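Local coordinates for protein hydrogen peroxide-inducible genes activator (PDB 6G1D) that senses hydrogen peroxide and, as a LysR-family transcription factor, probably binds DNA to control peroxide-inducible genes, at residues K6-T11 with T50-Q55; L12-T17 with V46-G51; R16-I21 with V54-R59. The protein carries 1 engineered substitution. All blocks are in the same frame, centred on the assembly; numbering follows the deposited sequence.

Contact 1 (K6-T11 with T50-Q55); sequences KEYRPT and TGLGVQ
The ring of Y8 lies flat on the backbone of G51, and with no side chain on that glycine it can settle right onto the helix. G51 CA stands 3.5 Å from the Y8 ring centroid, 18° off the normal: a CH-pi contact over the face, offset toward the rim. At that rim Y8 CD2 comes to 3.3 Å from G51 C. P10 N sits over the opposite face, so the ring is held between the two backbones, while L52 CD2 meets Y8 CE2 at the edge, 3.9 Å away. With CG anti to the backbone N (chi1 173°), Y8 reaches across to the helix, and its hydroxyl is satisfied by Q14. The outer side is looser. R9 turns from helix 38-52 and curls back on its own loop, where NH1 holds both K6 O at 3.0 Å and Y8 O at 2.8 Å; the exposed K6 and E7 stay well away from the helix. At G53, with positive phi, a Schellman motif ends helix 38-52. The contact thus lays the lead-in to helix 12-24 against the last turn of helix 38-52, with F87 on helix 68-95 of the second subunit packing on both P10 and L52.

Contact 2 (L12-T17 with V46-G51); sequences LAQLRT and VALETG
The flat amide of Q14 meets A47 through its nitrogen: A47 CB is 3.6 Å from Q14 NE2 and stands well off the amide plane, not in line with its edge. At the other end of the group OE1 has a second partner, Y8, which helps fix the rotation of the amide. The guanidinium of R16, on another side of the helix, has L12 C over the centre of one face, 4.2 Å above the plane, and its NH2 lies near NE of R9 of the second subunit, a close pair of like charges. Beyond CG the Q14 chain is extended, which carries the amide out to the A47 turn. Helices 12-24 and 38-52 belong to the winged helix-turn-helix domain of LysR-type regulators, in which helix 38-52 probably serves as the recognition helix; the two short segments cross at -105° with their axes 9.7 Å apart. Where the helices cross, L48, its CG anti to the backbone N (chi1 -177°), brings CD2 to 3.7 Å from Q14 O, a methyl against a backbone carbonyl. L15 CD2 approaches L48 CD1 more loosely, at 4.4 Å, and L15 also packs on F87 of the second subunit. On the far side of helix 38-52, V46 O accepts both T50 N and T50 OG1, each at 2.8 Å, from opposite faces of its carbonyl plane.

Contact 3 (R16-I21 with V54-R59); sequences RTFVTI and VQLIER
F18 and L56 meet at about a right angle, the leucine standing on the ring like a post. L56 CD1 lies over the middle of one face, 4.0 Å from the F18 ring centroid and 10° off the normal, a CH-pi contact. Closer still, L56 CB comes to 3.7 Å from F18 CE1, so the leucine touches with its stem as well as its methyl. The ring gets there because F18 points CG anti to the backbone N (chi1 168°), bending it toward the 54-59 segment. I57 approaches differently: its CD1 sits at the ring edge, near the plane, 4.4 Å from F18 CE1. The same methyl meets I21 CG2 at 4.0 Å and thereby bridges two residues one helical turn apart, I21 and F18. Helix 12-24 is joined in this way to strand 57-58, which pairs with 65-66 in the two-stranded wing of the winged helix-turn-helix domain, and to the loop residue L56 just before it. Across the two segments there is no hydrogen bond, and the four touching residues are all buried and apolar: helix and the entry to the wing are held together here by apolar packing and the exclusion of water.

The three contacts run through the winged helix-turn-helix domain, from the N-terminal lead-in to the wing. Contact 1 and contact 2, centres about 8 Å apart, are tied by the probable hydrogen bond of 2.7 Å between Y8 OH and Q14 OE1, and a bound PEG lies about 3 Å from both side chains at nearest atoms. Contact 2 and contact 3 are also about 8 Å apart between centres; L48 CD2 packs on L56 CD1 at 3.6 Å and ties them. Contacts 1 and 3 share V54 and Q55. All three lie about 37 to 42 Å, centre to centre, from the middle of the chain, beside the second subunit.

Contact 1 (K6-T11 with T50-Q55)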
loop_
_atom_site.group_PDB
_atom_site.type_symbol
_atom_site.label_atom_id
_atom_site.label_comp_id
_atom_site.label_asym_id
_atom_site.label_seq_id
_atom_site.Cartn_x
_atom_site.Cartn_y
_atom_site.Cartn_z
ATOM N N LYS B 6 44.176 -21.677 -8.390
ATOM C CA LYS B 6 44.265 -20.328 -8.967
ATOM C C LYS B 6 43.668 -20.173 -10.372
ATOM O O LYS B 6 42.970 -19.213 -10.650
ATOM C CB LYS B 6 45.740 -19.917 -9.047
ATOM C CG LYS B 6 46.003 -18.458 -9.390
ATOM C CD LYS B 6 47.464 -18.094 -9.096
ATOM C CE LYS B 6 47.966 -17.034 -10.051
ATOM N NZ LYS B 6 47.957 -17.507 -11.465
ATOM N N GLU B 7 43.938 -21.123 -11.253
ATOM C CA GLU B 7 43.412 -21.084 -12.617
ATOM C C GLU B 7 41.976 -21.610 -12.756
ATOM O O GLU B 7 41.376 -21.494 -13.794
ATOM C CB GLU B 7 44.331 -21.821 -13.588
ATOM C CG GLU B 7 45.358 -20.938 -14.271
ATOM C CD GLU B 7 45.553 -21.312 -15.730
ATOM O OE1 GLU B 7 44.807 -22.190 -16.226
ATOM O OE2 GLU B 7 46.445 -20.732 -16.392
ATOM N N TYR B 8 41.465 -22.221 -11.706
ATOM C CA TYR B 8 40.108 -22.733 -11.687
ATOM C C TYR B 8 39.010 -21.673 -11.870
ATOM O O TYR B 8 39.003 -20.655 -11.203
ATOM C CB TYR B 8 39.857 -23.558 -10.427
ATOM C CG TYR B 8 38.419 -23.961 -10.282
ATOM C CD1 TYR B 8 37.866 -25.002 -11.063
ATOM C CD2 TYR B 8 37.585 -23.264 -9.412
ATOM C CE1 TYR B 8 36.530 -25.333 -10.944
ATOM C CE2 TYR B 8 36.252 -23.601 -9.270
ATOM C CZ TYR B 8 35.716 -24.615 -10.032
ATOM O OH TYR B 8 34.386 -24.933 -9.901
ATOM N N ARG B 9 38.099 -21.943 -12.810
ATOM C CA ARG B 9 36.940 -21.095 -13.075
ATOM C C ARG B 9 35.719 -21.994 -13.006
ATOM O O ARG B 9 35.689 -22.986 -13.685
ATOM C CB ARG B 9 37.024 -20.448 -14.458
ATOM C CG ARG B 9 38.207 -19.503 -14.643
ATOM C CD ARG B 9 38.102 -18.268 -13.738
ATOM N NE ARG B 9 39.286 -17.397 -13.811
ATOM C CZ ARG B 9 40.388 -17.495 -13.048
ATOM N NH1 ARG B 9 40.518 -18.416 -12.088
ATOM N NH2 ARG B 9 41.388 -16.645 -13.243
ATOM N N PRO B 10 34.720 -21.662 -12.168
ATOM C CA PRO B 10 33.527 -22.518 -12.145
ATOM C C PRO B 10 32.772 -22.486 -13.469
ATOM O O PRO B 10 32.831 -21.497 -14.206
ATOM C CB PRO B 10 32.653 -21.944 -11.011
ATOM C CG PRO B 10 33.278 -20.698 -10.601
ATOM C CD PRO B 10 34.709 -20.668 -11.095
ATOM N N THR B 11 32.129 -23.599 -13.785
ATOM C CA THR B 11 31.260 -23.661 -14.948
ATOM C C THR B 11 29.833 -23.385 -14.517
ATOM O O THR B 11 29.475 -23.554 -13.348
ATOM C CB THR B 11 31.304 -25.057 -15.597
ATOM O OG1 THR B 11 30.877 -26.009 -14.625
ATOM C CG2 THR B 11 32.710 -25.398 -16.046
ATOM N N THR B 50 36.440 -28.279 -4.479
ATOM C CA THR B 50 37.886 -28.403 -4.577
ATOM C C THR B 50 38.493 -27.221 -5.310
ATOM O O THR B 50 39.483 -26.657 -4.858
ATOM C CB THR B 50 38.277 -29.677 -5.330
ATOM O OG1 THR B 50 37.722 -30.788 -4.655
ATOM C CG2 THR B 50 39.823 -29.848 -5.438
ATOM N N GLY B 51 37.886 -26.833 -6.425
ATOM C CA GLY B 51 38.339 -25.683 -7.198
ATOM C C GLY B 51 38.343 -24.399 -6.387
ATOM O O GLY B 51 39.275 -23.609 -6.464
ATOM N N LEU B 52 37.297 -24.198 -5.599
ATOM C CA LEU B 52 37.198 -23.042 -4.697
ATOM C C LEU B 52 37.972 -23.156 -3.369
ATOM O O LEU B 52 38.247 -22.137 -2.745
ATOM C CB LEU B 52 35.728 -22.735 -4.375
ATOM C CG LEU B 52 34.784 -22.439 -5.524
ATOM C CD1 LEU B 52 33.394 -22.246 -4.916
ATOM C CD2 LEU B 52 35.196 -21.233 -6.368
ATOM N N GLY B 53 38.255 -24.371 -2.901
ATOM C CA GLY B 53 38.828 -24.591 -1.572
ATOM C C GLY B 53 37.818 -24.270 -0.461
ATOM O O GLY B 53 38.210 -23.916 0.643
ATOM N N VAL B 54 36.529 -24.366 -0.776
ATOM C CA VAL B 54 35.459 -24.044 0.146
ATOM C C VAL B 54 34.427 -25.167 0.108
ATOM O O VAL B 54 33.945 -25.546 -0.972
ATOM C CB VAL B 54 34.740 -22.733 -0.276
ATOM C CG1 VAL B 54 33.511 -22.477 0.592
ATOM C CG2 VAL B 54 35.686 -21.539 -0.236
ATOM N N GLN B 55 34.087 -25.693 1.282
ATOM C CA GLN B 55 33.008 -26.663 1.436
ATOM C C GLN B 55 31.649 -25.912 1.425
ATOM O O GLN B 55 31.397 -25.043 2.262
ATOM C CB GLN B 55 33.196 -27.450 2.740
ATOM C CG GLN B 55 32.397 -28.744 2.792
ATOM C CD GLN B 55 32.285 -29.325 4.194
ATOM O OE1 GLN B 55 32.943 -28.891 5.141
ATOM N NE2 GLN B 55 31.402 -30.302 4.328
#

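Contact 2 (L12-T17 with V46-G51)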
loop_
_atom_site.group_PDB
_atom_site.type_symbol
_atom_site.label_atom_id
_atom_site.label_comp_id
_atom_site.label_asym_id
_atom_site.label_seq_id
_atom_site.Cartn_x
_atom_site.Cartn_y
_atom_site.Cartn_z
ATOM N N LEU B 12 29.008 -22.992 -15.465
ATOM C CA LEU B 12 27.582 -22.886 -15.193
ATOM C C LEU B 12 27.002 -24.228 -14.710
ATOM O O LEU B 12 26.213 -24.250 -13.756
ATOM C CB LEU B 12 26.834 -22.358 -16.408
ATOM C CG LEU B 12 27.125 -20.879 -16.674
ATOM C CD1 LEU B 12 26.750 -20.532 -18.111
ATOM C CD2 LEU B 12 26.490 -19.934 -15.618
ATOM N N ALA B 13 27.444 -25.337 -15.289
ATOM C CA ALA B 13 26.949 -26.664 -14.873
ATOM C C ALA B 13 27.237 -26.919 -13.407
ATOM O O ALA B 13 26.418 -27.457 -12.686
ATOM C CB ALA B 13 27.521 -27.790 -15.742
ATOM N N GLN B 14 28.415 -26.525 -12.945
ATOM C CA GLN B 14 28.746 -26.705 -11.542
ATOM C C GLN B 14 27.897 -25.845 -10.652
ATOM O O GLN B 14 27.459 -26.284 -9.596
ATOM C CB GLN B 14 30.241 -26.406 -11.317
ATOM C CG GLN B 14 31.142 -27.536 -11.845
ATOM C CD GLN B 14 32.578 -27.109 -12.065
ATOM O OE1 GLN B 14 32.959 -25.934 -11.913
ATOM N NE2 GLN B 14 33.398 -28.097 -12.381
ATOM N N LEU B 15 27.658 -24.605 -11.067
ATOM C CA LEU B 15 26.800 -23.710 -10.312
ATOM C C LEU B 15 25.376 -24.226 -10.255
ATOM O O LEU B 15 24.745 -24.122 -9.190
ATOM C CB LEU B 15 26.860 -22.289 -10.863
ATOM C CG LEU B 15 28.231 -21.576 -10.689
ATOM C CD1 LEU B 15 28.136 -20.173 -11.282
ATOM C CD2 LEU B 15 28.640 -21.505 -9.245
ATOM N N ARG B 16 24.856 -24.768 -11.370
ATOM C CA ARG B 16 23.501 -25.352 -11.367
ATOM C C ARG B 16 23.429 -26.485 -10.356
ATOM O O ARG B 16 22.490 -26.562 -9.566
ATOM C CB ARG B 16 23.075 -25.850 -12.754
ATOM C CG ARG B 16 22.756 -24.675 -13.689
ATOM C CD ARG B 16 22.027 -24.943 -14.991
ATOM N NE ARG B 16 22.929 -25.216 -16.113
ATOM C CZ ARG B 16 23.406 -24.341 -17.015
ATOM N NH1 ARG B 16 23.085 -23.030 -17.027
ATOM N NH2 ARG B 16 24.205 -24.813 -17.983
ATOM N N THR B 17 24.434 -27.348 -10.332
ATOM C CA THR B 17 24.477 -28.406 -9.336
ATOM C C THR B 17 24.416 -27.877 -7.917
ATOM O O THR B 17 23.642 -28.368 -7.105
ATOM C CB THR B 17 25.717 -29.321 -9.518
ATOM O OG1 THR B 17 25.518 -30.154 -10.633
ATOM C CG2 THR B 17 25.954 -30.212 -8.306
ATOM N N VAL B 46 31.899 -31.688 -5.952
ATOM C CA VAL B 46 33.262 -31.836 -5.399
ATOM C C VAL B 46 34.281 -31.071 -6.259
ATOM O O VAL B 46 35.202 -30.493 -5.735
ATOM C CB VAL B 46 33.656 -33.348 -5.217
ATOM C CG1 VAL B 46 35.145 -33.554 -4.957
ATOM C CG2 VAL B 46 32.821 -33.977 -4.106
ATOM N N ALA B 47 34.095 -31.040 -7.567
ATOM C CA ALA B 47 34.945 -30.229 -8.458
ATOM C C ALA B 47 34.817 -28.747 -8.115
ATOM O O ALA B 47 35.819 -28.030 -8.066
ATOM C CB ALA B 47 34.599 -30.469 -9.927
ATOM N N LEU B 48 33.588 -28.294 -7.863
ATOM C CA LEU B 48 33.348 -26.923 -7.443
ATOM C C LEU B 48 34.017 -26.631 -6.087
ATOM O O LEU B 48 34.720 -25.641 -5.938
ATOM C CB LEU B 48 31.843 -26.634 -7.389
ATOM C CG LEU B 48 31.422 -25.209 -7.030
ATOM C CD1 LEU B 48 31.961 -24.171 -7.990
ATOM C CD2 LEU B 48 29.901 -25.139 -7.012
ATOM N N GLU B 49 33.737 -27.517 -5.147
ATOM C CA GLU B 49 34.325 -27.299 -3.783
ATOM C C GLU B 49 35.929 -27.374 -3.650
ATOM O O GLU B 49 36.696 -26.509 -3.112
ATOM C CB GLU B 49 33.751 -28.329 -2.824
ATOM C CG GLU B 49 32.265 -28.142 -2.570
ATOM C CD GLU B 49 31.693 -29.181 -1.615
ATOM O OE1 GLU B 49 31.010 -28.736 -0.672
ATOM O OE2 GLU B 49 31.937 -30.421 -1.780
ATOM N N THR B 50 36.440 -28.279 -4.479
ATOM C CA THR B 50 37.886 -28.403 -4.577
ATOM C C THR B 50 38.493 -27.221 -5.310
ATOM O O THR B 50 39.483 -26.657 -4.858
ATOM C CB THR B 50 38.277 -29.677 -5.330
ATOM O OG1 THR B 50 37.722 -30.788 -4.655
ATOM C CG2 THR B 50 39.823 -29.848 -5.438
ATOM N N GLY B 51 37.886 -26.833 -6.425
ATOM C CA GLY B 51 38.339 -25.683 -7.198
ATOM C C GLY B 51 38.343 -24.399 -6.387
ATOM O O GLY B 51 39.275 -23.609 -6.464
#

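Contact 3 (R16-I21 with V54-R59)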
loop_
_atom_site.group_PDB
_atom_site.type_symbol
_atom_site.label_atom_id
_atom_site.label_comp_id
_atom_site.label_asym_id
_atom_site.label_seq_id
_atom_site.Cartn_x
_atom_site.Cartn_y
_atom_site.Cartn_z
ATOM N N ARG B 16 24.856 -24.768 -11.370
ATOM C CA ARG B 16 23.501 -25.352 -11.367
ATOM C C ARG B 16 23.429 -26.485 -10.356
ATOM O O ARG B 16 22.490 -26.562 -9.566
ATOM C CB ARG B 16 23.075 -25.850 -12.754
ATOM C CG ARG B 16 22.756 -24.675 -13.689
ATOM C CD ARG B 16 22.027 -24.943 -14.991
ATOM N NE ARG B 16 22.929 -25.216 -16.113
ATOM C CZ ARG B 16 23.406 -24.341 -17.015
ATOM N NH1 ARG B 16 23.085 -23.030 -17.027
ATOM N NH2 ARG B 16 24.205 -24.813 -17.983
ATOM N N THR B 17 24.434 -27.348 -10.332
ATOM C CA THR B 17 24.477 -28.406 -9.336
ATOM C C THR B 17 24.416 -27.877 -7.917
ATOM O O THR B 17 23.642 -28.368 -7.105
ATOM C CB THR B 17 25.717 -29.321 -9.518
ATOM O OG1 THR B 17 25.518 -30.154 -10.633
ATOM C CG2 THR B 17 25.954 -30.212 -8.306
ATOM N N PHE B 18 25.245 -26.895 -7.615
ATOM C CA PHE B 18 25.252 -26.305 -6.262
ATOM C C PHE B 18 23.881 -25.730 -5.882
ATOM O O PHE B 18 23.363 -25.990 -4.808
ATOM C CB PHE B 18 26.338 -25.207 -6.203
ATOM C CG PHE B 18 26.294 -24.330 -4.999
ATOM C CD1 PHE B 18 26.103 -24.858 -3.719
ATOM C CD2 PHE B 18 26.486 -22.952 -5.125
ATOM C CE1 PHE B 18 26.099 -24.029 -2.617
ATOM C CE2 PHE B 18 26.447 -22.137 -4.021
ATOM C CZ PHE B 18 26.256 -22.688 -2.781
ATOM N N VAL B 19 23.320 -24.932 -6.764
ATOM C CA VAL B 19 22.070 -24.219 -6.477
ATOM C C VAL B 19 20.926 -25.246 -6.303
ATOM O O VAL B 19 20.134 -25.140 -5.370
ATOM C CB VAL B 19 21.792 -23.186 -7.585
ATOM C CG1 VAL B 19 20.364 -22.696 -7.572
ATOM C CG2 VAL B 19 22.767 -22.017 -7.469
ATOM N N THR B 20 20.920 -26.199 -7.205
ATOM C CA THR B 20 19.920 -27.262 -7.126
ATOM C C THR B 20 19.874 -28.174 -5.785
ATOM O O THR B 20 18.932 -28.434 -4.985
ATOM C CB THR B 20 20.065 -28.173 -8.335
ATOM O OG1 THR B 20 19.796 -27.423 -9.511
ATOM C CG2 THR B 20 19.094 -29.283 -8.254
ATOM N N ILE B 21 21.110 -28.467 -5.421
ATOM C CA ILE B 21 21.280 -29.183 -4.145
ATOM C C ILE B 21 20.838 -28.308 -2.968
ATOM O O ILE B 21 20.156 -28.785 -2.043
ATOM C CB ILE B 21 22.732 -29.691 -3.902
ATOM C CG1 ILE B 21 23.144 -30.733 -4.935
ATOM C CG2 ILE B 21 22.819 -30.378 -2.524
ATOM C CD1 ILE B 21 24.632 -30.954 -5.018
ATOM N N VAL B 54 36.529 -24.366 -0.776
ATOM C CA VAL B 54 35.459 -24.044 0.146
ATOM C C VAL B 54 34.427 -25.167 0.108
ATOM O O VAL B 54 33.945 -25.546 -0.972
ATOM C CB VAL B 54 34.740 -22.733 -0.276
ATOM C CG1 VAL B 54 33.511 -22.477 0.592
ATOM C CG2 VAL B 54 35.686 -21.539 -0.236
ATOM N N GLN B 55 34.087 -25.693 1.282
ATOM C CA GLN B 55 33.008 -26.663 1.436
ATOM C C GLN B 55 31.649 -25.912 1.425
ATOM O O GLN B 55 31.397 -25.043 2.262
ATOM C CB GLN B 55 33.196 -27.450 2.740
ATOM C CG GLN B 55 32.397 -28.744 2.792
ATOM C CD GLN B 55 32.285 -29.325 4.194
ATOM O OE1 GLN B 55 32.943 -28.891 5.141
ATOM N NE2 GLN B 55 31.402 -30.302 4.328
ATOM N N LEU B 56 30.796 -26.253 0.459
ATOM C CA LEU B 56 29.491 -25.621 0.246
ATOM C C LEU B 56 28.319 -26.401 0.830
ATOM O O LEU B 56 27.281 -25.799 1.135
ATOM C CB LEU B 56 29.265 -25.428 -1.240
ATOM C CG LEU B 56 30.304 -24.574 -1.982
ATOM C CD1 LEU B 56 30.052 -24.628 -3.472
ATOM C CD2 LEU B 56 30.327 -23.127 -1.494
ATOM N N ILE B 57 28.461 -27.708 0.989
ATOM C CA ILE B 57 27.380 -28.584 1.472
ATOM C C ILE B 57 27.968 -29.592 2.460
ATOM O O ILE B 57 28.991 -30.196 2.166
ATOM C CB ILE B 57 26.789 -29.409 0.288
ATOM C CG1 ILE B 57 26.242 -28.501 -0.823
ATOM C CG2 ILE B 57 25.738 -30.387 0.758
ATOM C CD1 ILE B 57 24.994 -27.718 -0.494
ATOM N N GLU B 58 27.276 -29.792 3.567
ATOM C CA GLU B 58 27.677 -30.754 4.561
ATOM C C GLU B 58 26.849 -32.001 4.304
ATOM O O GLU B 58 25.652 -32.022 4.568
ATOM C CB GLU B 58 27.401 -30.215 5.955
ATOM C CG GLU B 58 28.075 -31.000 7.061
ATOM C CD GLU B 58 28.517 -30.110 8.195
ATOM O OE1 GLU B 58 29.628 -30.328 8.714
ATOM O OE2 GLU B 58 27.762 -29.187 8.555
ATOM N N ARG B 59 27.484 -33.031 3.758
ATOM C CA ARG B 59 26.798 -34.280 3.451
ATOM C C ARG B 59 26.132 -34.881 4.683
ATOM O O ARG B 59 26.669 -35.793 5.304
ATOM C CB ARG B 59 27.766 -35.274 2.826
#